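Local structure of tubulin-like protein CetZ (Methanosaeta thermophila, 3ZID) at residues A[122-125]-A[126-130]; A[288-291]-A[292-296]. The protein binds GTP, has GTPase activity and is probably involved in controlling archaeal cell shape as a member of the tubulin/FtsZ superfamily. All coordinates share one frame; numbering follows the deposited sequence.

Contact 1 (A[122-125]-A[126-130]); sequences PLMI and HELKK
Met124 and Leu128 lie side by side one turn apart on helix 117-131, the crossover helix of a beta-alpha-beta unit in the GTPase domain of this tubulin/FtsZ relative. Met124 CG meets Leu128 CD1 at 4.2 Å; the methionine chain turns only at its last torsion (chi3 -41°), beyond this contact. Leu128 also folds over the backbone, its CG 3.1 Å from Met124 O, the same oxygen that accepts Leu128 N at 2.9 Å. On the next face Lys129 N bonds to Ile125 O, and the lysine's CG covers that carbonyl at 3.5 Å before the chain bends and carries NZ to the backbone oxygen of Val166. Ile125 and Leu128 press on Ile137 of strand 136-143, while Leu123 packs on Phe86 and Trp87 of helix 79-98, which places the helix between sheet and neighbouring helix. Glu127 N is bound by Leu123 O, and its CG lies 3.6 Å from that oxygen; the bend at chi2 (-56°) turns the carboxylate along the helix, where OE1 forms a salt bridge with Arg131. An alanine in place of Glu127 is likely to leave Arg131 and Lys130 without their shared anionic mate and to open a gap beside Gln90 and Leu94. The salt bridge from Lys130 NZ, 2.9 Å long, meets Glu127 OE2 on the syn side of the carboxylate, 28° out of its plane.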
loop_
_atom_site.group_PDB
_atom_site.type_symbol
_atom_site.label_atom_id
_atom_site.label_comp_id
_atom_site.label_asym_id
_atom_site.label_seq_id
_atom_site.Cartn_x
_atom_site.Cartn_y
_atom_site.Cartn_z
ATOM N N PRO A 122 -10.012 -5.949 -2.218
ATOM C CA PRO A 122 -11.160 -5.126 -2.610
ATOM C C PRO A 122 -12.475 -5.758 -2.198
ATOM O O PRO A 122 -13.395 -5.017 -1.842
ATOM C CB PRO A 122 -11.051 -5.065 -4.131
ATOM C CG PRO A 122 -9.590 -5.302 -4.404
ATOM C CD PRO A 122 -9.141 -6.265 -3.366
ATOM N N LEU A 123 -12.561 -7.089 -2.244
ATOM C CA LEU A 123 -13.785 -7.788 -1.845
ATOM C C LEU A 123 -14.053 -7.611 -0.373
ATOM O O LEU A 123 -15.193 -7.362 0.044
ATOM C CB LEU A 123 -13.708 -9.290 -2.166
ATOM C CG LEU A 123 -13.581 -9.611 -3.654
ATOM C CD1 LEU A 123 -13.594 -11.118 -4.010
ATOM C CD2 LEU A 123 -14.693 -8.920 -4.301
ATOM N N MET A 124 -12.986 -7.734 0.412
ATOM C CA MET A 124 -13.066 -7.624 1.863
ATOM C C MET A 124 -13.426 -6.200 2.278
ATOM O O MET A 124 -14.163 -5.984 3.234
ATOM C CB MET A 124 -11.732 -8.037 2.487
ATOM C CG MET A 124 -11.834 -8.489 3.945
ATOM S SD MET A 124 -10.246 -9.072 4.577
ATOM C CE MET A 124 -9.661 -9.981 3.163
ATOM N N ILE A 125 -12.902 -5.220 1.563
ATOM C CA ILE A 125 -13.201 -3.833 1.904
ATOM C C ILE A 125 -14.688 -3.561 1.653
ATOM O O ILE A 125 -15.365 -2.911 2.463
ATOM C CB ILE A 125 -12.308 -2.863 1.107
ATOM C CG1 ILE A 125 -10.869 -2.963 1.614
ATOM C CG2 ILE A 125 -12.838 -1.438 1.181
ATOM C CD1 ILE A 125 -9.843 -2.380 0.659
ATOM N N HIS A 126 -15.202 -4.087 0.548
ATOM C CA HIS A 126 -16.611 -3.916 0.240
ATOM C C HIS A 126 -17.472 -4.383 1.402
ATOM O O HIS A 126 -18.392 -3.692 1.839
ATOM C CB HIS A 126 -17.003 -4.709 -1.016
ATOM C CG HIS A 126 -18.443 -4.529 -1.404
ATOM N ND1 HIS A 126 -18.968 -3.307 -1.772
ATOM C CD2 HIS A 126 -19.483 -5.397 -1.394
ATOM C CE1 HIS A 126 -20.258 -3.441 -2.021
ATOM N NE2 HIS A 126 -20.593 -4.699 -1.803
ATOM N N GLU A 127 -17.173 -5.575 1.892
ATOM C CA GLU A 127 -17.941 -6.145 2.981
ATOM C C GLU A 127 -17.754 -5.374 4.282
ATOM O O GLU A 127 -18.707 -5.151 5.025
ATOM C CB GLU A 127 -17.572 -7.618 3.153
ATOM C CG GLU A 127 -18.041 -8.488 1.997
ATOM C CD GLU A 127 -19.546 -8.360 1.766
ATOM O OE1 GLU A 127 -20.313 -8.360 2.765
ATOM O OE2 GLU A 127 -19.962 -8.252 0.593
ATOM N N LEU A 128 -16.528 -4.928 4.530
ATOM C CA LEU A 128 -16.210 -4.183 5.752
ATOM C C LEU A 128 -16.949 -2.846 5.835
ATOM O O LEU A 128 -17.402 -2.437 6.922
ATOM C CB LEU A 128 -14.691 -3.957 5.872
ATOM C CG LEU A 128 -13.855 -5.205 6.175
ATOM C CD1 LEU A 128 -12.369 -4.915 6.040
ATOM C CD2 LEU A 128 -14.185 -5.772 7.555
ATOM N N LYS A 129 -17.063 -2.164 4.695
ATOM C CA LYS A 129 -17.744 -0.871 4.642
ATOM C C LYS A 129 -19.206 -1.007 5.026
ATOM O O LYS A 129 -19.766 -0.101 5.627
ATOM C CB LYS A 129 -17.637 -0.221 3.265
ATOM C CG LYS A 129 -16.305 0.417 2.958
ATOM C CD LYS A 129 -16.351 1.027 1.576
ATOM C CE LYS A 129 -17.414 2.112 1.508
ATOM N NZ LYS A 129 -17.921 2.294 0.114
ATOM N N LYS A 130 -19.819 -2.128 4.647
ATOM C CA LYS A 130 -21.189 -2.435 5.054
ATOM C C LYS A 130 -21.310 -2.626 6.560
ATOM O O LYS A 130 -22.248 -2.142 7.171
ATOM C CB LYS A 130 -21.679 -3.722 4.400
ATOM C CG LYS A 130 -21.832 -3.686 2.912
ATOM C CD LYS A 130 -22.289 -5.070 2.456
ATOM C CE LYS A 130 -22.096 -5.281 0.989
ATOM N NZ LYS A 130 -22.372 -6.703 0.637
#

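Contact 2 (A[288-291]-A[292-296]); sequences EITK and EIESL
Ile289 and Ile293 form the buried side of helix 286-296, the crossover helix of the beta-alpha-beta unit formed with strands 270-279 and 302-309, away from the nucleotide site. Ile289 CG2 lies 4.2 Å from Ile293 CG1, one turn on. With CG1 opposite its carbonyl carbon (chi1 -64°), Ile293 sets that branch over the preceding turn, 3.2 Å from Ile289 O, the oxygen that also receives Ile293 N. Both side chains face the mixed sheet, Ile289 reaching Ile277 and Ile293 reaching Ile275 and Val303; Ile246 and Ile250 of helix 246-252 close on them from a second element.

The other faces are looser and polar. Thr290 and Glu294 cross at an angle with only CG2 near OE2, at 4.1 Å, and the threonine hydroxyl turns back to bond with Val286 O. Lys291 extends from the helix to a salt bridge with Asp287. The carbonyl oxygen of Lys291 is gripped twice from one residue: Ser295 N and Ser295 OG, the latter at 3.1 Å, approach from opposite faces of the carbonyl plane. Glu292 bends at chi2 (-58°); a water lies by its OE2, at a separation too short to be trusted, and makes a weak bond to Glu288 O, while a long, weak ion pair links OE2 to Arg247. Glu288 OE2 stands 5.5 Å from Glu292 OE2, so these like charges do not touch.

The chemistry is that of an amphipathic helix: branched apolar chains fill the side against the sheet, whereas on the outer side the Ser295 hydroxyl adds a second bond to the Lys291 carbonyl, and Arg247, though distant, may offset a little of the charge on Glu292.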
loop_
_atom_site.group_PDB
_atom_site.type_symbol
_atom_site.label_atom_id
_atom_site.label_comp_id
_atom_site.label_asym_id
_atom_site.label_seq_id
_atom_site.Cartn_x
_atom_site.Cartn_y
_atom_site.Cartn_z
ATOM N N GLU A 288 7.438 28.823 14.019
ATOM C CA GLU A 288 8.275 28.355 12.910
ATOM C C GLU A 288 7.562 27.263 12.107
ATOM O O GLU A 288 7.589 27.272 10.885
ATOM C CB GLU A 288 9.628 27.837 13.422
ATOM C CG GLU A 288 10.401 27.024 12.410
ATOM C CD GLU A 288 11.656 26.382 12.988
ATOM O OE1 GLU A 288 11.731 26.240 14.228
ATOM O OE2 GLU A 288 12.547 25.984 12.195
ATOM N N ILE A 289 6.934 26.315 12.795
ATOM C CA ILE A 289 6.259 25.211 12.106
ATOM C C ILE A 289 5.130 25.766 11.243
ATOM O O ILE A 289 4.955 25.368 10.093
ATOM C CB ILE A 289 5.719 24.188 13.098
ATOM C CG1 ILE A 289 6.889 23.488 13.796
ATOM C CG2 ILE A 289 4.803 23.178 12.385
ATOM C CD1 ILE A 289 6.550 22.885 15.153
ATOM N N THR A 290 4.376 26.697 11.815
ATOM C CA THR A 290 3.269 27.336 11.132
ATOM C C THR A 290 3.722 28.038 9.856
ATOM O O THR A 290 3.105 27.867 8.794
ATOM C CB THR A 290 2.533 28.288 12.077
ATOM O OG1 THR A 290 1.990 27.508 13.154
ATOM C CG2 THR A 290 1.392 28.990 11.357
ATOM N N LYS A 291 4.827 28.772 9.957
ATOM C CA LYS A 291 5.408 29.474 8.820
ATOM C C LYS A 291 5.824 28.500 7.727
ATOM O O LYS A 291 5.552 28.729 6.543
ATOM C CB LYS A 291 6.611 30.313 9.264
ATOM C CG LYS A 291 6.246 31.578 9.990
ATOM C CD LYS A 291 7.447 32.152 10.727
ATOM C CE LYS A 291 7.073 33.410 11.493
ATOM N NZ LYS A 291 8.108 33.772 12.499
ATOM N N GLU A 292 6.430 27.381 8.122
ATOM C CA GLU A 292 6.781 26.352 7.146
ATOM C C GLU A 292 5.571 25.732 6.477
ATOM O O GLU A 292 5.588 25.498 5.272
ATOM C CB GLU A 292 7.658 25.276 7.773
ATOM C CG GLU A 292 9.005 25.813 8.226
ATOM C CD GLU A 292 9.789 26.446 7.080
ATOM O OE1 GLU A 292 9.681 25.949 5.934
ATOM O OE2 GLU A 292 10.509 27.443 7.325
ATOM N N ILE A 293 4.510 25.502 7.239
ATOM C CA ILE A 293 3.302 24.915 6.673
ATOM C C ILE A 293 2.700 25.896 5.665
ATOM O O ILE A 293 2.329 25.511 4.543
ATOM C CB ILE A 293 2.251 24.554 7.759
ATOM C CG1 ILE A 293 2.778 23.470 8.711
ATOM C CG2 ILE A 293 0.945 24.125 7.115
ATOM C CD1 ILE A 293 3.455 22.303 8.031
ATOM N N GLU A 294 2.641 27.168 6.047
ATOM C CA GLU A 294 2.149 28.203 5.139
ATOM C C GLU A 294 2.863 28.169 3.785
ATOM O O GLU A 294 2.235 28.364 2.745
ATOM C CB GLU A 294 2.282 29.592 5.773
ATOM C CG GLU A 294 1.365 29.829 6.968
ATOM C CD GLU A 294 1.461 31.247 7.519
ATOM O OE1 GLU A 294 2.420 31.968 7.165
ATOM O OE2 GLU A 294 0.573 31.639 8.310
ATOM N N SER A 295 4.168 27.896 3.802
ATOM C CA SER A 295 4.948 27.773 2.570
ATOM C C SER A 295 4.404 26.702 1.647
ATOM O O SER A 295 4.327 26.909 0.445
ATOM C CB SER A 295 6.410 27.450 2.878
ATOM O OG SER A 295 6.927 28.340 3.840
ATOM N N LEU A 296 4.010 25.569 2.218
ATOM C CA LEU A 296 3.527 24.415 1.454
ATOM C C LEU A 296 2.274 24.675 0.644
ATOM O O LEU A 296 2.012 23.981 -0.343
ATOM C CB LEU A 296 3.260 23.225 2.368
ATOM C CG LEU A 296 4.459 22.656 3.105
ATOM C CD1 LEU A 296 4.062 21.350 3.809
ATOM C CD2 LEU A 296 5.569 22.432 2.093
HETATM O O HOH W 1 10.328 28.631 9.408
#

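How the contacts relate
From the N terminus, contact 1 comes first and closes within helix 117-131 before contact 2 opens in helix 286-296; the two lie in series and neither nest nor cross. Each spans about two and a half turns of a continuous helix, so neither closes a long loop. Both helices are crossovers of beta-alpha-beta units, but on different sheets: 122-130 belongs with strands 105-111 and 136-143 of the parallel sheet in the GTPase domain, 288-296 with strands 270-279 and 302-309 of the smaller mixed sheet. Their centres are 38 Å apart and their nearest atoms about 28 Å, without touching. Contact 1 sits nearer the bound GDP.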